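Peptide ABC transporter permease (Staphylococcus hominis, PDB 6EXS) probably takes up peptides as a proton-coupled POT-family transporter of the Major Facilitator Superfamily, here holding a thioalcohol-conjugated peptide, a precursor of body malodour. Local coordinates at residues 294-298 / 368-372; 298-302 / 406-410; 372-377 / 471-476. All blocks are in the same frame, centred on the assembly; numbering follows the deposited sequence.

Contact 1. Residues 294-298 / 368-372; sequences LGMLF and FSIGT
Within the C-terminal six-helix bundle of the MFS fold, helix 279-302 packs on helix 364-389. Segments 294-298 and 368-372 are regular α-helix running the same way; their axes cross at +23°, 9.1 Å apart at closest, and the CA atoms of Phe-298 and Thr-372 lie 4.8 Å apart. Leu-294 (chi1 m, chi2 t) points toward the partner: its CD1 lies 3.8 Å from Phe-368 CB and 3.4 Å from Ser-369 OG, a hydroxyl bonded to Ala-365 O. Leu-294 O receives the i+4 bond from Phe-298 N (3.1 Å) and faces Thr-372 OG1 (chi1 m) at 2.9 Å. That hydroxyl is 2.8 Å from Phe-368 O too; threonine suits the place, its one proton able to meet a carbonyl of either helix while its methyl packs. The bare backbone of Gly-295 leaves the Phe-368 ring edge close, CD2 3.9 Å from Gly-295 N. Leu-297 CB meets Thr-372 CG2 at 3.6 Å. Phe-298 (chi1 t) turns its ring edge to a carbonyl, CD1 lying 3.5 Å from Gly-371 O.

Contact 2. Residues 298-302 / 406-410; sequences FWSIQ and CVIGE. With C3H (2-[[(2~{R})-2-azanyl-3-[(3~{S})-3-methyl-1-oxidanyl-hexan-3-yl]sulfanyl-propanoyl]amino]ethanoic acid), chain O.
A glutamate carboxyl group is buried among aromatic rings, yet no hydrogen bond joins the segments: Gln-302 NE2 is 3.3 Å from Glu-410 OE1, at a poor angle. Glu-410 OE1 is instead bonded to Asn-339 ND2, and OE2 lies 3.6 Å from Trp-299 CH2 at the indole edge, where ring hydrogens are slightly positive. Glu-410 CB lies 3.5 Å from Phe-298 CZ; chi1 and chi2 t carry the carboxyl group toward Trp-299. Both segments are helical, axes crossing at -146° and 10.7 Å apart at closest. CA atoms are 8.0 Å apart for Phe-298 and Glu-410, 6.4 Å for Gln-302 and Cys-406. Running in roughly opposite directions on helices 279-302 and 396-418 of the MFS C-terminal bundle, they draw together at the peptide pocket. Gly-409 makes room for the Phe-298 ring: CE1 is 3.7 Å from Gly-409 C and, edge-on, 3.5 Å from Cys-406 O. Cys-406 (chi1 t) sets SG 4.9 Å from the Phe-298 ring centroid, an oblique sulfur-aromatic contact 41° off the normal, and 3.7 Å from Gln-302 CA. The ligand's propyl chain enters here: its first carbon, C3H C2, is 2.8 Å from Gln-302 O, an unusually short approach, and its terminal C3H C is 4.0 Å from Cys-406 SG.

Contact 3. Residues 372-377 / 471-476; sequences TLLAGL and AIVITL. With OLC ((2R)-2,3-dihydroxypropyl (9Z)-octadec-9-enoate), chain F.
Leu-373, Ile-472 and Thr-475 carry most of this interface, in which helices 364-389 and 460-479 of the MFS C-terminal bundle pack side by side. Both segments are regular α-helix and nearly antiparallel, at 160° (signed crossing -160°), with axes 8.6 Å apart at closest. The CA atoms of Leu-373 and Ile-472 are 5.3 Å apart, as are those of Gly-376 and Ala-471. Leu-373 leaves its helix sideways, but with chi1 m and chi2 t its branched tip swings across: CD2 meets Ile-472 CG2 at 3.8 Å, and CG meets Thr-475 CG2 at 3.6 Å. Ile-472, also m and t, reaches back over Gly-376, its CD1 lying 3.7 Å from Gly-376 C and 4.2 Å from Leu-377 CG. Glycine suits that place because a β-carbon there would clash with the isoleucine, about 2.8 Å from its CG1; it also lets Ala-471 CB settle 4.0 Å from Gly-376 CA. Thr-475 (chi1 m) turns its hydroxyl back onto its own helix, OG1 donating to Ala-471 O at 2.7 Å, and the methyl of Thr-372 packs against it, CG2 to OG1 3.2 Å. A monoolein chain lies along segment 372-377, on the side of Leu-374, which points away from 471-476: C16 is 3.6 Å from Leu-374 CD2, C10 3.7 Å from Leu-377 O. With the Thr-475 hydroxyl bonded within its own helix, that of Thr-372 within reach of Phe-368 O and Leu-294 O, neither in segment 471-476, and no hydrogen bond between the segments, close apolar fit holds the helices here.

In the fold
The three contacts lie together in the C-terminal bundle, centres about 7 Å apart for contacts 1 and 2 and for contacts 1 and 3, and about 10 Å for contacts 2 and 3. Contacts 1 and 2 share Phe-298 on helix 279-302; contacts 1 and 3 share Thr-372 on helix 364-389. Leu-294 CD2 lies 3.5 Å from Thr-475 OG1, tying contact 1 to contact 3; Ile-301 CD1, 3.8 Å from Ala-471 CB, ties contact 2 to it. Contact 2 borders the peptide pocket with Gln-302 and Cys-406; the Phe-298 side chain is about 7 Å from the ligand, and contact 3 lies farther out, toward lipid.

Contact 1. Residues 294-298 / 368-372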
ATOM      1  N   LEU A 294      12.642   6.902  -8.743  1.00 51.98           N
ATOM      2  CA  LEU A 294      13.184   6.799  -7.387  1.00 51.39           C
ATOM      3  C   LEU A 294      12.169   6.205  -6.412  1.00 55.81           C
ATOM      4  O   LEU A 294      12.534   5.319  -5.624  1.00 55.78           O
ATOM      5  CB  LEU A 294      13.718   8.150  -6.866  1.00 51.76           C
ATOM      6  CG  LEU A 294      15.017   8.708  -7.498  1.00 57.48           C
ATOM      7  CD1 LEU A 294      15.423  10.006  -6.834  1.00 57.80           C
ATOM      8  CD2 LEU A 294      16.173   7.729  -7.400  1.00 59.04           C
ATOM      9  N   GLY A 295      10.907   6.656  -6.516  1.00 51.54           N
ATOM     10  CA  GLY A 295       9.782   6.173  -5.712  1.00 49.42           C
ATOM     11  C   GLY A 295       9.448   4.713  -5.975  1.00 50.86           C
ATOM     12  O   GLY A 295       9.204   3.952  -5.039  1.00 49.56           O
ATOM     13  N   MET A 296       9.469   4.310  -7.256  1.00 46.51           N
ATOM     14  CA  MET A 296       9.202   2.945  -7.702  1.00 46.09           C
ATOM     15  C   MET A 296      10.280   1.980  -7.172  1.00 49.01           C
ATOM     16  O   MET A 296       9.934   0.924  -6.635  1.00 48.10           O
ATOM     17  CB  MET A 296       9.122   2.899  -9.238  1.00 49.60           C
ATOM     18  CG  MET A 296       8.208   1.829  -9.760  1.00 53.76           C
ATOM     19  SD  MET A 296       7.868   1.965 -11.535  1.00 60.04           S
ATOM     20  CE  MET A 296       9.456   1.451 -12.217  1.00 58.08           C
ATOM     21  N   LEU A 297      11.581   2.372  -7.295  1.00 44.10           N
ATOM     22  CA  LEU A 297      12.739   1.611  -6.821  1.00 43.02           C
ATOM     23  C   LEU A 297      12.678   1.425  -5.304  1.00 45.31           C
ATOM     24  O   LEU A 297      13.083   0.369  -4.804  1.00 45.16           O
ATOM     25  CB  LEU A 297      14.070   2.296  -7.198  1.00 43.81           C
ATOM     26  CG  LEU A 297      14.513   2.335  -8.665  1.00 48.73           C
ATOM     27  CD1 LEU A 297      15.598   3.354  -8.848  1.00 48.88           C
ATOM     28  CD2 LEU A 297      14.994   0.960  -9.157  1.00 52.04           C
ATOM     29  N   PHE A 298      12.172   2.442  -4.570  1.00 40.10           N
ATOM     30  CA  PHE A 298      12.036   2.355  -3.111  1.00 37.91           C
ATOM     31  C   PHE A 298      10.971   1.328  -2.707  1.00 41.50           C
ATOM     32  O   PHE A 298      11.254   0.466  -1.869  1.00 40.75           O
ATOM     33  CB  PHE A 298      11.730   3.722  -2.455  1.00 38.38           C
ATOM     34  CG  PHE A 298      11.504   3.537  -0.973  1.00 38.22           C
ATOM     35  CD1 PHE A 298      12.577   3.489  -0.093  1.00 40.53           C
ATOM     36  CD2 PHE A 298      10.233   3.267  -0.475  1.00 38.32           C
ATOM     37  CE1 PHE A 298      12.380   3.211   1.252  1.00 39.90           C
ATOM     38  CE2 PHE A 298      10.041   2.987   0.871  1.00 39.62           C
ATOM     39  CZ  PHE A 298      11.116   2.944   1.719  1.00 37.94           C
ATOM     40  N   PHE A 368      14.326  11.787  -1.722  1.00 51.75           N
ATOM     41  CA  PHE A 368      13.965  10.573  -2.469  1.00 50.85           C
ATOM     42  C   PHE A 368      15.194   9.715  -2.752  1.00 53.54           C
ATOM     43  O   PHE A 368      15.134   8.494  -2.611  1.00 53.28           O
ATOM     44  CB  PHE A 368      13.274  10.939  -3.785  1.00 53.39           C
ATOM     45  CG  PHE A 368      11.768  10.907  -3.722  1.00 55.01           C
ATOM     46  CD1 PHE A 368      11.067  11.813  -2.927  1.00 59.01           C
ATOM     47  CD2 PHE A 368      11.045  10.003  -4.487  1.00 57.27           C
ATOM     48  CE1 PHE A 368       9.672  11.785  -2.871  1.00 59.56           C
ATOM     49  CE2 PHE A 368       9.652   9.980  -4.439  1.00 60.02           C
ATOM     50  CZ  PHE A 368       8.974  10.873  -3.634  1.00 58.34           C
ATOM     51  N   SER A 369      16.308  10.363  -3.137  1.00 49.06           N
ATOM     52  CA  SER A 369      17.584   9.718  -3.412  1.00 48.91           C
ATOM     53  C   SER A 369      18.139   9.047  -2.152  1.00 52.05           C
ATOM     54  O   SER A 369      18.560   7.893  -2.234  1.00 51.77           O
ATOM     55  CB  SER A 369      18.578  10.722  -3.990  1.00 52.71           C
ATOM     56  OG  SER A 369      18.124  11.209  -5.243  1.00 56.18           O
ATOM     57  N   ILE A 370      18.072   9.742  -0.979  1.00 47.66           N
ATOM     58  CA  ILE A 370      18.503   9.234   0.327  1.00 46.92           C
ATOM     59  C   ILE A 370      17.702   7.972   0.685  1.00 50.59           C
ATOM     60  O   ILE A 370      18.294   6.968   1.095  1.00 51.24           O
ATOM     61  CB  ILE A 370      18.405  10.321   1.431  1.00 49.81           C
ATOM     62  CG1 ILE A 370      19.430  11.441   1.207  1.00 51.95           C
ATOM     63  CG2 ILE A 370      18.569   9.717   2.832  1.00 49.36           C
ATOM     64  CD1 ILE A 370      19.029  12.822   1.871  1.00 60.67           C
ATOM     65  N   GLY A 371      16.381   8.038   0.495  1.00 45.42           N
ATOM     66  CA  GLY A 371      15.454   6.943   0.760  1.00 43.44           C
ATOM     67  C   GLY A 371      15.721   5.698  -0.057  1.00 47.08           C
ATOM     68  O   GLY A 371      15.800   4.604   0.507  1.00 46.90           O
ATOM     69  N   THR A 372      15.876   5.864  -1.392  1.00 43.54           N
ATOM     70  CA  THR A 372      16.144   4.787  -2.362  1.00 43.54           C
ATOM     71  C   THR A 372      17.514   4.145  -2.141  1.00 48.96           C
ATOM     72  O   THR A 372      17.619   2.920  -2.226  1.00 48.34           O
ATOM     73  CB  THR A 372      15.989   5.288  -3.800  1.00 46.38           C
ATOM     74  OG1 THR A 372      14.798   6.058  -3.890  1.00 48.91           O
ATOM     75  CG2 THR A 372      15.911   4.165  -4.788  1.00 41.51           C
TER

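Contact 2. Residues 298-302 / 406-410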
ATOM      1  N   PHE A 298      12.172   2.442  -4.570  1.00 40.10           N
ATOM      2  CA  PHE A 298      12.036   2.355  -3.111  1.00 37.91           C
ATOM      3  C   PHE A 298      10.971   1.328  -2.707  1.00 41.50           C
ATOM      4  O   PHE A 298      11.254   0.466  -1.869  1.00 40.75           O
ATOM      5  CB  PHE A 298      11.730   3.722  -2.455  1.00 38.38           C
ATOM      6  CG  PHE A 298      11.504   3.537  -0.973  1.00 38.22           C
ATOM      7  CD1 PHE A 298      12.577   3.489  -0.093  1.00 40.53           C
ATOM      8  CD2 PHE A 298      10.233   3.267  -0.475  1.00 38.32           C
ATOM      9  CE1 PHE A 298      12.380   3.211   1.252  1.00 39.90           C
ATOM     10  CE2 PHE A 298      10.041   2.987   0.871  1.00 39.62           C
ATOM     11  CZ  PHE A 298      11.116   2.944   1.719  1.00 37.94           C
ATOM     12  N   TRP A 299       9.736   1.453  -3.263  1.00 37.78           N
ATOM     13  CA  TRP A 299       8.627   0.555  -2.941  1.00 36.11           C
ATOM     14  C   TRP A 299       8.837  -0.859  -3.447  1.00 39.74           C
ATOM     15  O   TRP A 299       8.274  -1.775  -2.857  1.00 39.34           O
ATOM     16  CB  TRP A 299       7.268   1.110  -3.387  1.00 34.19           C
ATOM     17  CG  TRP A 299       6.900   2.389  -2.712  1.00 34.89           C
ATOM     18  CD1 TRP A 299       6.764   3.612  -3.300  1.00 38.29           C
ATOM     19  CD2 TRP A 299       6.703   2.594  -1.307  1.00 34.08           C
ATOM     20  NE1 TRP A 299       6.462   4.561  -2.354  1.00 37.68           N
ATOM     21  CE2 TRP A 299       6.415   3.965  -1.121  1.00 38.68           C
ATOM     22  CE3 TRP A 299       6.677   1.740  -0.192  1.00 34.62           C
ATOM     23  CZ2 TRP A 299       6.145   4.509   0.141  1.00 37.88           C
ATOM     24  CZ3 TRP A 299       6.415   2.274   1.056  1.00 36.05           C
ATOM     25  CH2 TRP A 299       6.162   3.646   1.219  1.00 37.17           C
ATOM     26  N   SER A 300       9.666  -1.060  -4.487  1.00 36.36           N
ATOM     27  CA  SER A 300       9.950  -2.417  -4.990  1.00 36.57           C
ATOM     28  C   SER A 300      10.643  -3.223  -3.886  1.00 39.87           C
ATOM     29  O   SER A 300      10.156  -4.289  -3.513  1.00 38.10           O
ATOM     30  CB  SER A 300      10.797  -2.370  -6.263  1.00 40.76           C
ATOM     31  OG  SER A 300      11.223  -3.664  -6.657  1.00 50.59           O
ATOM     32  N   ILE A 301      11.716  -2.646  -3.307  1.00 37.72           N
ATOM     33  CA  ILE A 301      12.487  -3.222  -2.212  1.00 37.25           C
ATOM     34  C   ILE A 301      11.660  -3.237  -0.927  1.00 41.14           C
ATOM     35  O   ILE A 301      11.548  -4.293  -0.305  1.00 41.01           O
ATOM     36  CB  ILE A 301      13.875  -2.551  -2.062  1.00 40.45           C
ATOM     37  CG1 ILE A 301      14.763  -2.910  -3.292  1.00 41.67           C
ATOM     38  CG2 ILE A 301      14.549  -2.981  -0.740  1.00 39.63           C
ATOM     39  CD1 ILE A 301      16.096  -2.187  -3.394  1.00 48.87           C
ATOM     40  N   GLN A 302      11.033  -2.100  -0.567  1.00 36.90           N
ATOM     41  CA  GLN A 302      10.188  -2.013   0.631  1.00 35.80           C
ATOM     42  C   GLN A 302       9.017  -3.030   0.650  1.00 40.01           C
ATOM     43  O   GLN A 302       8.844  -3.724   1.643  1.00 39.76           O
ATOM     44  CB  GLN A 302       9.679  -0.577   0.844  1.00 36.23           C
ATOM     45  CG  GLN A 302       9.188  -0.283   2.258  1.00 30.71           C
ATOM     46  CD  GLN A 302       7.795  -0.793   2.549  1.00 43.64           C
ATOM     47  OE1 GLN A 302       6.942  -0.924   1.679  1.00 37.71           O
ATOM     48  NE2 GLN A 302       7.524  -1.067   3.799  1.00 39.22           N
ATOM     49  N   CYS A 406      15.650  -0.018   5.673  1.00 41.10           N
ATOM     50  CA  CYS A 406      14.599   0.299   4.708  1.00 39.78           C
ATOM     51  C   CYS A 406      13.570   1.317   5.227  1.00 42.50           C
ATOM     52  O   CYS A 406      13.184   2.226   4.484  1.00 40.24           O
ATOM     53  CB  CYS A 406      13.923  -0.967   4.202  1.00 38.88           C
ATOM     54  SG  CYS A 406      13.121  -0.760   2.600  1.00 42.57           S
ATOM     55  N   VAL A 407      13.118   1.154   6.486  1.00 40.27           N
ATOM     56  CA  VAL A 407      12.139   2.060   7.089  1.00 40.76           C
ATOM     57  C   VAL A 407      12.769   3.456   7.346  1.00 44.25           C
ATOM     58  O   VAL A 407      12.077   4.449   7.154  1.00 43.58           O
ATOM     59  CB  VAL A 407      11.404   1.464   8.319  1.00 45.06           C
ATOM     60  CG1 VAL A 407      12.356   1.161   9.473  1.00 45.35           C
ATOM     61  CG2 VAL A 407      10.257   2.364   8.770  1.00 44.63           C
ATOM     62  N   ILE A 408      14.085   3.529   7.686  1.00 40.86           N
ATOM     63  CA  ILE A 408      14.796   4.811   7.850  1.00 41.50           C
ATOM     64  C   ILE A 408      14.753   5.578   6.504  1.00 47.06           C
ATOM     65  O   ILE A 408      14.592   6.803   6.500  1.00 47.41           O
ATOM     66  CB  ILE A 408      16.234   4.660   8.445  1.00 44.76           C
ATOM     67  CG1 ILE A 408      16.176   4.222   9.922  1.00 44.23           C
ATOM     68  CG2 ILE A 408      17.041   5.969   8.304  1.00 45.93           C
ATOM     69  CD1 ILE A 408      17.464   3.626  10.439  1.00 52.30           C
ATOM     70  N   GLY A 409      14.834   4.830   5.399  1.00 43.39           N
ATOM     71  CA  GLY A 409      14.709   5.345   4.043  1.00 43.81           C
ATOM     72  C   GLY A 409      13.299   5.825   3.739  1.00 48.41           C
ATOM     73  O   GLY A 409      13.126   6.844   3.063  1.00 49.13           O
ATOM     74  N   GLU A 410      12.275   5.123   4.272  1.00 44.64           N
ATOM     75  CA  GLU A 410      10.858   5.486   4.103  1.00 44.17           C
ATOM     76  C   GLU A 410      10.531   6.829   4.773  1.00 51.71           C
ATOM     77  O   GLU A 410       9.717   7.592   4.249  1.00 50.74           O
ATOM     78  CB  GLU A 410       9.934   4.384   4.646  1.00 44.06           C
ATOM     79  CG  GLU A 410       8.543   4.439   4.054  1.00 46.98           C
ATOM     80  CD  GLU A 410       7.600   3.343   4.496  1.00 56.24           C
ATOM     81  OE1 GLU A 410       7.997   2.156   4.462  1.00 50.69           O
ATOM     82  OE2 GLU A 410       6.429   3.665   4.793  1.00 46.94           O
TER
HETATM   83  O2  C3H O 514       0.803   0.911   5.992  0.75 69.54           O
HETATM   84  C11 C3H O 514       1.753   1.243   6.607  0.75 68.31           C
HETATM   85  O3  C3H O 514       2.248   2.430   6.568  0.75 68.52           O
HETATM   86  C10 C3H O 514       2.572   0.338   7.480  0.75 66.90           C
HETATM   87  N1  C3H O 514       2.546  -1.041   7.055  0.75 65.30           N
HETATM   88  C9  C3H O 514       3.384  -1.500   6.141  0.75 65.79           C
HETATM   89  O1  C3H O 514       3.572  -0.945   5.068  0.75 68.68           O
HETATM   90  C8  C3H O 514       4.150  -2.745   6.444  0.75 63.57           C
HETATM   91  N   C3H O 514       3.528  -3.427   7.571  0.75 63.93           N
HETATM   92  C7  C3H O 514       4.135  -3.698   5.247  0.75 63.34           C
HETATM   93  S   C3H O 514       5.624  -3.768   4.215  0.75 63.64           S
HETATM   94  C3  C3H O 514       7.073  -4.496   5.151  0.75 55.14           C
HETATM   95  C4  C3H O 514       6.724  -5.938   5.411  0.75 52.12           C
HETATM   96  C5  C3H O 514       7.293  -3.629   6.398  0.75 51.07           C
HETATM   97  C6  C3H O 514       8.273  -4.139   7.431  0.75 46.34           C
HETATM   98  O   C3H O 514       7.671  -4.373   8.661  0.75 41.31           O
HETATM   99  C2  C3H O 514       8.351  -4.425   4.319  0.75 54.02           C
HETATM  100  C1  C3H O 514       9.467  -3.576   4.904  0.75 51.79           C
HETATM  101  C   C3H O 514      10.684  -3.581   4.021  0.75 50.23           C

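Contact 3. Residues 372-377 / 471-476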
ATOM      1  N   THR A 372      15.876   5.864  -1.392  1.00 43.54           N
ATOM      2  CA  THR A 372      16.144   4.787  -2.362  1.00 43.54           C
ATOM      3  C   THR A 372      17.514   4.145  -2.141  1.00 48.96           C
ATOM      4  O   THR A 372      17.619   2.920  -2.226  1.00 48.34           O
ATOM      5  CB  THR A 372      15.989   5.288  -3.800  1.00 46.38           C
ATOM      6  OG1 THR A 372      14.798   6.058  -3.890  1.00 48.91           O
ATOM      7  CG2 THR A 372      15.911   4.165  -4.788  1.00 41.51           C
ATOM      8  N   LEU A 373      18.561   4.971  -1.876  1.00 46.99           N
ATOM      9  CA  LEU A 373      19.916   4.495  -1.583  1.00 47.67           C
ATOM     10  C   LEU A 373      19.859   3.617  -0.345  1.00 50.20           C
ATOM     11  O   LEU A 373      20.454   2.541  -0.347  1.00 50.45           O
ATOM     12  CB  LEU A 373      20.886   5.664  -1.330  1.00 48.88           C
ATOM     13  CG  LEU A 373      21.469   6.385  -2.544  1.00 54.69           C
ATOM     14  CD1 LEU A 373      22.159   7.664  -2.118  1.00 55.36           C
ATOM     15  CD2 LEU A 373      22.424   5.490  -3.342  1.00 58.35           C
ATOM     16  N   LEU A 374      19.099   4.054   0.693  1.00 44.84           N
ATOM     17  CA  LEU A 374      18.909   3.290   1.928  1.00 43.77           C
ATOM     18  C   LEU A 374      18.147   1.974   1.680  1.00 45.43           C
ATOM     19  O   LEU A 374      18.535   0.938   2.235  1.00 44.85           O
ATOM     20  CB  LEU A 374      18.273   4.137   3.047  1.00 43.11           C
ATOM     21  CG  LEU A 374      19.210   5.108   3.780  1.00 48.22           C
ATOM     22  CD1 LEU A 374      18.426   6.161   4.520  1.00 47.63           C
ATOM     23  CD2 LEU A 374      20.108   4.387   4.757  1.00 49.87           C
ATOM     24  N   ALA A 375      17.114   1.999   0.802  1.00 40.25           N
ATOM     25  CA  ALA A 375      16.389   0.785   0.415  1.00 39.39           C
ATOM     26  C   ALA A 375      17.368  -0.203  -0.275  1.00 45.21           C
ATOM     27  O   ALA A 375      17.384  -1.382   0.077  1.00 45.15           O
ATOM     28  CB  ALA A 375      15.238   1.123  -0.504  1.00 39.33           C
ATOM     29  N   GLY A 376      18.225   0.309  -1.170  1.00 42.13           N
ATOM     30  CA  GLY A 376      19.244  -0.480  -1.862  1.00 42.55           C
ATOM     31  C   GLY A 376      20.319  -1.025  -0.939  1.00 45.02           C
ATOM     32  O   GLY A 376      20.757  -2.167  -1.103  1.00 43.82           O
ATOM     33  N   LEU A 377      20.744  -0.204   0.049  1.00 42.25           N
ATOM     34  CA  LEU A 377      21.745  -0.565   1.069  1.00 42.67           C
ATOM     35  C   LEU A 377      21.238  -1.655   2.024  1.00 47.14           C
ATOM     36  O   LEU A 377      22.046  -2.412   2.558  1.00 47.90           O
ATOM     37  CB  LEU A 377      22.226   0.663   1.855  1.00 42.49           C
ATOM     38  CG  LEU A 377      23.201   1.574   1.115  1.00 48.28           C
ATOM     39  CD1 LEU A 377      23.101   3.000   1.618  1.00 48.32           C
ATOM     40  CD2 LEU A 377      24.644   1.040   1.173  1.00 50.65           C
ATOM     41  N   ALA A 471      19.206  -0.526  -7.753  1.00 51.42           N
ATOM     42  CA  ALA A 471      18.596   0.587  -7.019  1.00 49.33           C
ATOM     43  C   ALA A 471      19.601   1.724  -6.789  1.00 52.47           C
ATOM     44  O   ALA A 471      19.287   2.868  -7.107  1.00 51.54           O
ATOM     45  CB  ALA A 471      18.058   0.095  -5.683  1.00 48.53           C
ATOM     46  N   ILE A 472      20.819   1.394  -6.288  1.00 49.27           N
ATOM     47  CA  ILE A 472      21.911   2.333  -5.985  1.00 49.55           C
ATOM     48  C   ILE A 472      22.482   3.014  -7.260  1.00 55.93           C
ATOM     49  O   ILE A 472      22.662   4.230  -7.239  1.00 56.32           O
ATOM     50  CB  ILE A 472      23.014   1.663  -5.096  1.00 52.32           C
ATOM     51  CG1 ILE A 472      22.441   1.305  -3.692  1.00 50.56           C
ATOM     52  CG2 ILE A 472      24.278   2.547  -4.963  1.00 53.36           C
ATOM     53  CD1 ILE A 472      23.207   0.246  -2.902  1.00 55.70           C
ATOM     54  N   VAL A 473      22.731   2.265  -8.358  1.00 53.91           N
ATOM     55  CA  VAL A 473      23.287   2.851  -9.588  1.00 55.81           C
ATOM     56  C   VAL A 473      22.310   3.865 -10.228  1.00 60.07           C
ATOM     57  O   VAL A 473      22.743   4.980 -10.527  1.00 60.45           O
ATOM     58  CB  VAL A 473      23.864   1.842 -10.633  1.00 61.44           C
ATOM     59  CG1 VAL A 473      25.088   1.111 -10.082  1.00 61.84           C
ATOM     60  CG2 VAL A 473      22.821   0.849 -11.141  1.00 60.70           C
ATOM     61  N   ILE A 474      21.001   3.511 -10.378  1.00 55.55           N
ATOM     62  CA  ILE A 474      19.972   4.403 -10.955  1.00 54.58           C
ATOM     63  C   ILE A 474      19.819   5.668 -10.093  1.00 59.04           C
ATOM     64  O   ILE A 474      19.679   6.776 -10.631  1.00 60.02           O
ATOM     65  CB  ILE A 474      18.613   3.687 -11.210  1.00 55.87           C
ATOM     66  CG1 ILE A 474      18.789   2.421 -12.069  1.00 56.43           C
ATOM     67  CG2 ILE A 474      17.589   4.643 -11.860  1.00 56.08           C
ATOM     68  CD1 ILE A 474      17.629   1.472 -12.007  1.00 61.40           C
ATOM     69  N   THR A 475      19.885   5.499  -8.762  1.00 54.40           N
ATOM     70  CA  THR A 475      19.809   6.610  -7.818  1.00 53.78           C
ATOM     71  C   THR A 475      21.017   7.525  -7.969  1.00 58.50           C
ATOM     72  O   THR A 475      20.828   8.734  -8.017  1.00 58.26           O
ATOM     73  CB  THR A 475      19.583   6.119  -6.385  1.00 59.46           C
ATOM     74  OG1 THR A 475      18.411   5.309  -6.372  1.00 55.98           O
ATOM     75  CG2 THR A 475      19.407   7.260  -5.404  1.00 55.92           C
ATOM     76  N   LEU A 476      22.238   6.961  -8.082  1.00 55.97           N
ATOM     77  CA  LEU A 476      23.449   7.764  -8.267  1.00 57.80           C
ATOM     78  C   LEU A 476      23.448   8.523  -9.603  1.00 64.81           C
ATOM     79  O   LEU A 476      23.942   9.654  -9.649  1.00 66.14           O
ATOM     80  CB  LEU A 476      24.731   6.934  -8.100  1.00 58.72           C
ATOM     81  CG  LEU A 476      25.076   6.473  -6.683  1.00 62.55           C
ATOM     82  CD1 LEU A 476      26.153   5.409  -6.718  1.00 63.62           C
ATOM     83  CD2 LEU A 476      25.511   7.638  -5.798  1.00 65.28           C
TER
HETATM   84  C18 OLC F 505      20.990   6.156   8.747  1.00 70.81           C
HETATM   85  C10 OLC F 505      25.411  -1.684   4.009  1.00 70.35           C
HETATM   86  C9  OLC F 505      25.987  -2.883   4.034  1.00 72.08           C
HETATM   87  C17 OLC F 505      22.103   5.602   7.881  1.00 70.50           C
HETATM   88  C11 OLC F 505      25.570  -0.565   5.006  1.00 69.31           C
HETATM   89  C8  OLC F 505      26.927  -3.428   5.082  1.00 73.43           C
HETATM   90  C24 OLC F 505      31.378 -14.988   9.219  1.00 78.10           C
HETATM   91  C16 OLC F 505      22.112   4.080   7.780  1.00 68.78           C
HETATM   92  C12 OLC F 505      24.254   0.101   5.398  1.00 67.53           C
HETATM   93  C7  OLC F 505      27.263  -4.902   4.882  1.00 73.50           C
HETATM   94  C15 OLC F 505      23.284   3.538   6.970  1.00 68.62           C
HETATM   95  C13 OLC F 505      24.431   1.481   6.011  1.00 67.19           C
HETATM   96  C6  OLC F 505      28.009  -5.531   6.048  1.00 73.99           C
HETATM   97  C14 OLC F 505      23.151   2.080   6.563  1.00 67.05           C
HETATM   98  C5  OLC F 505      28.486  -6.955   5.800  1.00 73.92           C
HETATM   99  C4  OLC F 505      27.499  -8.033   6.218  1.00 73.47           C
HETATM  100  C3  OLC F 505      28.021  -8.980   7.291  1.00 74.11           C
HETATM  101  C2  OLC F 505      28.653 -10.259   6.742  1.00 75.30           C
HETATM  102  C21 OLC F 505      29.622 -13.564   8.109  1.00 77.86           C
HETATM  103  C1  OLC F 505      28.913 -11.304   7.791  1.00 77.21           C
HETATM  104  C22 OLC F 505      31.080 -13.960   8.146  1.00 79.05           C
HETATM  105  O19 OLC F 505      28.635 -11.192   8.958  1.00 78.59           O
HETATM  106  O25 OLC F 505      30.790 -16.252   8.926  1.00 76.98           O
HETATM  107  O23 OLC F 505      31.493 -14.449   6.864  1.00 79.59           O
HETATM  108  O20 OLC F 505      29.491 -12.394   7.263  1.00 77.41           O